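Local coordinates for response regulator receiver protein (Paraburkholderia phymatum, PDB 5TE9) that probably acts as a phospho-accepting receiver of the CheY type, taking up a phosphoryl group on an aspartate in two-component signalling, at residues Leu17-Leu22 / Pro45-Gly50; Val104-Ser109 / Ile127-Asp132. All blocks are in the same frame, centred on the assembly; numbering follows the deposited sequence.

Interaction 1 of 2, residues Leu17-Leu22 / Pro45-Gly50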
# COMPACT_ATOMS: atom_id res chain seq x y z
N LEU A 17 2.39 1.96 11.93
CA LEU A 17 2.19 2.40 13.30
C LEU A 17 0.83 3.07 13.49
O LEU A 17 0.19 2.86 14.52
CB LEU A 17 3.34 3.31 13.73
CG LEU A 17 4.55 2.48 14.21
CD1 LEU A 17 5.83 3.30 14.30
CD2 LEU A 17 4.25 1.77 15.54
N ILE A 18 0.35 3.84 12.51
CA ILE A 18 -0.79 4.72 12.78
C ILE A 18 -2.10 3.94 12.69
O ILE A 18 -2.33 3.19 11.73
CB ILE A 18 -0.79 5.95 11.86
CG1 ILE A 18 -0.94 5.59 10.39
CG2 ILE A 18 0.43 6.81 12.09
CD1 ILE A 18 -2.05 6.38 9.71
N HIS A 19 -2.95 4.14 13.69
CA HIS A 19 -4.30 3.59 13.69
C HIS A 19 -5.23 4.52 12.92
O HIS A 19 -5.03 5.73 12.86
CB HIS A 19 -4.82 3.39 15.11
CG HIS A 19 -4.00 2.46 15.95
ND1 HIS A 19 -4.56 1.60 16.88
CD2 HIS A 19 -2.66 2.27 16.02
CE1 HIS A 19 -3.60 0.92 17.48
NE2 HIS A 19 -2.44 1.30 16.97
N ILE A 20 -6.27 3.92 12.36
CA ILE A 20 -7.24 4.60 11.52
C ILE A 20 -8.60 4.52 12.20
O ILE A 20 -9.02 3.44 12.63
CB ILE A 20 -7.25 3.96 10.12
CG1 ILE A 20 -5.88 4.14 9.47
CG2 ILE A 20 -8.36 4.54 9.25
CD1 ILE A 20 -5.71 3.38 8.18
N LEU A 21 -9.28 5.66 12.32
CA LEU A 21 -10.61 5.73 12.92
C LEU A 21 -11.63 6.07 11.84
O LEU A 21 -11.54 7.13 11.21
CB LEU A 21 -10.68 6.76 14.05
CG LEU A 21 -12.07 6.90 14.72
CD1 LEU A 21 -12.50 5.62 15.46
CD2 LEU A 21 -12.12 8.09 15.66
N LEU A 22 -12.56 5.17 11.60
CA LEU A 22 -13.57 5.33 10.57
C LEU A 22 -14.88 5.61 11.28
O LEU A 22 -15.38 4.77 12.03
CB LEU A 22 -13.68 4.09 9.68
CG LEU A 22 -14.90 4.04 8.75
CD1 LEU A 22 -14.87 5.14 7.75
CD2 LEU A 22 -14.91 2.73 8.04
N PRO A 45 -4.25 -0.81 12.16
CA PRO A 45 -5.49 -1.08 12.91
C PRO A 45 -6.62 -0.17 12.47
O PRO A 45 -6.47 1.06 12.48
CB PRO A 45 -5.10 -0.81 14.37
CG PRO A 45 -3.62 -0.96 14.41
CD PRO A 45 -3.09 -0.60 13.04
N LEU A 46 -7.73 -0.74 12.06
CA LEU A 46 -8.92 0.01 11.67
C LEU A 46 -9.93 -0.02 12.81
O LEU A 46 -10.38 -1.09 13.23
CB LEU A 46 -9.53 -0.58 10.40
CG LEU A 46 -10.88 0.01 10.03
CD1 LEU A 46 -10.84 1.56 9.78
CD2 LEU A 46 -11.36 -0.73 8.82
N HIS A 47 -10.28 1.16 13.32
CA HIS A 47 -11.29 1.30 14.35
C HIS A 47 -12.53 1.98 13.79
O HIS A 47 -12.44 2.82 12.90
CB HIS A 47 -10.77 2.11 15.53
CG HIS A 47 -9.53 1.54 16.15
ND1 HIS A 47 -9.55 0.83 17.33
CD2 HIS A 47 -8.24 1.60 15.77
CE1 HIS A 47 -8.33 0.48 17.66
NE2 HIS A 47 -7.51 0.93 16.72
N VAL A 48 -13.70 1.63 14.33
CA VAL A 48 -14.97 2.08 13.77
C VAL A 48 -15.84 2.65 14.87
O VAL A 48 -15.96 2.05 15.95
CB VAL A 48 -15.70 0.93 13.04
CG1 VAL A 48 -17.03 1.40 12.50
CG2 VAL A 48 -14.81 0.37 11.92
N ALA A 49 -16.42 3.83 14.61
CA ALA A 49 -17.47 4.40 15.44
C ALA A 49 -18.67 4.65 14.54
O ALA A 49 -18.52 5.18 13.43
CB ALA A 49 -17.00 5.70 16.11
N GLY A 50 -19.85 4.26 15.01
CA GLY A 50 -21.06 4.33 14.21
C GLY A 50 -21.88 5.59 14.38
O GLY A 50 -22.92 5.73 13.73

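Interaction 2 of 2, residues Val104-Ser109 / Ile127-Asp132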
# COMPACT_ATOMS: atom_id res chain seq x y z
N VAL A 104 -10.29 13.12 6.87
CA VAL A 104 -10.86 13.00 5.54
C VAL A 104 -12.37 12.96 5.71
O VAL A 104 -12.88 12.16 6.50
CB VAL A 104 -10.35 11.74 4.82
CG1 VAL A 104 -11.24 11.39 3.65
CG2 VAL A 104 -8.91 11.93 4.39
N VAL A 105 -13.08 13.82 4.99
CA VAL A 105 -14.53 13.89 5.06
C VAL A 105 -15.10 13.09 3.90
O VAL A 105 -14.66 13.23 2.76
CB VAL A 105 -15.02 15.35 5.00
CG1 VAL A 105 -16.54 15.40 4.87
CG2 VAL A 105 -14.55 16.11 6.23
N LEU A 106 -16.06 12.23 4.21
CA LEU A 106 -16.71 11.43 3.18
C LEU A 106 -17.83 12.23 2.54
O LEU A 106 -18.68 12.79 3.23
CB LEU A 106 -17.27 10.16 3.79
CG LEU A 106 -16.24 9.26 4.43
CD1 LEU A 106 -16.89 7.96 4.88
CD2 LEU A 106 -15.17 9.01 3.39
N THR A 107 -17.82 12.26 1.22
CA THR A 107 -18.92 12.83 0.45
C THR A 107 -19.65 11.69 -0.25
O THR A 107 -19.10 10.60 -0.42
CB THR A 107 -18.41 13.84 -0.57
OG1 THR A 107 -17.55 13.18 -1.51
CG2 THR A 107 -17.63 14.94 0.13
N THR A 108 -20.89 11.94 -0.63
CA THR A 108 -21.66 10.87 -1.24
C THR A 108 -21.59 10.88 -2.75
O THR A 108 -22.08 9.95 -3.39
CB THR A 108 -23.13 10.94 -0.79
OG1 THR A 108 -23.73 12.14 -1.29
CG2 THR A 108 -23.22 10.95 0.73
N SER A 109 -20.98 11.91 -3.34
CA SER A 109 -20.93 12.03 -4.79
C SER A 109 -19.74 12.90 -5.16
O SER A 109 -19.48 13.91 -4.51
CB SER A 109 -22.22 12.64 -5.35
OG SER A 109 -22.21 14.06 -5.22
N ILE A 127 -13.04 12.63 0.05
CA ILE A 127 -13.16 11.57 -0.94
C ILE A 127 -14.57 11.04 -0.91
O ILE A 127 -15.25 11.06 0.12
CB ILE A 127 -12.17 10.40 -0.75
CG1 ILE A 127 -12.45 9.67 0.55
CG2 ILE A 127 -10.72 10.84 -0.82
CD1 ILE A 127 -12.08 8.22 0.46
N THR A 128 -15.02 10.57 -2.06
CA THR A 128 -16.35 10.01 -2.18
C THR A 128 -16.38 8.63 -1.54
O THR A 128 -15.41 7.88 -1.61
CB THR A 128 -16.75 9.96 -3.64
OG1 THR A 128 -16.49 11.25 -4.21
CG2 THR A 128 -18.23 9.66 -3.78
N LYS A 129 -17.46 8.34 -0.88
CA LYS A 129 -17.55 7.01 -0.31
C LYS A 129 -18.20 6.07 -1.32
O LYS A 129 -18.86 6.52 -2.26
CB LYS A 129 -18.32 7.07 1.00
CG LYS A 129 -19.78 7.03 0.84
CD LYS A 129 -20.45 6.89 2.19
CE LYS A 129 -20.82 8.25 2.74
NZ LYS A 129 -21.95 8.13 3.71
N PRO A 130 -18.04 4.75 -1.16
CA PRO A 130 -17.39 4.04 -0.06
C PRO A 130 -15.89 4.04 -0.18
O PRO A 130 -15.37 4.30 -1.25
CB PRO A 130 -17.95 2.63 -0.18
CG PRO A 130 -18.13 2.46 -1.64
CD PRO A 130 -18.53 3.81 -2.19
N VAL A 131 -15.23 3.74 0.92
CA VAL A 131 -13.77 3.72 0.95
C VAL A 131 -13.36 2.27 0.74
O VAL A 131 -13.09 1.52 1.68
CB VAL A 131 -13.22 4.30 2.25
CG1 VAL A 131 -11.69 4.11 2.30
CG2 VAL A 131 -13.61 5.75 2.35
N ASP A 132 -13.30 1.87 -0.53
CA ASP A 132 -12.61 0.65 -0.90
C ASP A 132 -11.11 0.93 -0.95
O ASP A 132 -10.64 2.02 -0.63
CB ASP A 132 -13.14 0.14 -2.24
CG ASP A 132 -12.64 0.95 -3.40
OD1 ASP A 132 -12.37 0.35 -4.46
OD2 ASP A 132 -12.47 2.17 -3.22

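Interaction 1 of 2, residues Leu17-Leu22 / Pro45-Gly50
His19, where the chain enters strand 19-23, and His47 of the parallel strand 46-49 meet in the first beta-alpha-beta unit of the CheY-like receiver fold, with helix 27-39 making the crossover. The His19 side chain can be traced from CB outward. Its CB sits 3.9 Å from His47 CD2; CG, anti to the carbonyl carbon (chi1 -60°), lies over Pro45, 3.8 Å from its CG. Pro45 covers one face, its CG 3.5 Å from the centre of the His19 ring in a CH-pi contact almost on the ring normal. His19 CD2, CE1 and NE2 all have Pro45 CG as nearest partner, at 3.6 Å for CE1 and NE2, while Pro45 CB lies nearer ND1. At the rim, His19 ND1 meets His47 NE2 at 3.0 Å in a hydrogen bond that either nitrogen could donate. The rings meet rim to rim, their planes only 14° apart, and Pro69 touches both. Backbone bonds alternate between the strands: Ile20 N to Pro45 O, His47 N to Ile20 O, Leu22 N to His47 O, and Ala49 N to Leu22 O. On the face shared by Ile20, Leu22, Leu46 and Val48, covered by helix 27-39, Leu46 CD1 lies 3.9 Å from Ile20 CG2 and 3.8 Å from Leu22 CB.

Interaction 2 of 2, residues Val104-Ser109 / Ile127-Asp132
Thr107 and Thr128 are paired side by side on one face of the sheet where parallel strands 103-107 and 126-128 end, at the C-terminal edge of the CheY-like sheet where receiver domains keep their phosphorylation site. Thr107 OG1 lies between its backbone N and carbonyl carbon (chi1 63°), 3.5 Å from Thr128 CA; the two side chains cross at about a right angle. Thr128 turns its methyl across the strand end, CG2 lying 3.6 Å from Ser109 N, while its OG1 bonds Glu113 of helix 110-119. Lys129, just past the strand, bonds through N to Thr107 O at 2.8 Å. Its CG takes the crowded position between N and carbonyl carbon (chi1 84°), and a bend at chi3 (94°) brings CE within 4.1 Å of Thr108 CG2 and 4.2 Å of Leu106 CB. Beyond CE, NZ forms a salt bridge with Asp77, the predicted phosphorylation site, unmodified here, as with the lysine after the fifth strand in CheY relatives. A cis peptide links Lys129 to Pro130. On the opposite face of the sheet from the threonines, Ile127 CG1 packs 3.7 Å from Val104 CG1, and Leu106 CD2 meets Val131 CG2 at 3.8 Å.

How the interactions relate
Both interactions pair parallel strands of one five-stranded sheet, at its two sides: interaction 1 joins the outermost strand 46-49 to 19-23, interaction 2 joins strand 103-107 to the other outermost strand, 126-128. Their centres are about 16 Å apart and they do not touch. Interaction 1 is partly buried, with a histidine pair on one face and aliphatic packing under helix 27-39 on the other; Ile18 also packs on Thr152 of the second subunit. In interaction 2 more of the touching residues are buried (six of ten against four), and it ends at the probable phosphoacceptor site; its polar groups are hydroxyls and an ammonium group directed at the site, where interaction 1 has two imidazoles. Helix 27-39 serves both, meeting Leu46 in one and Pro130 in the other.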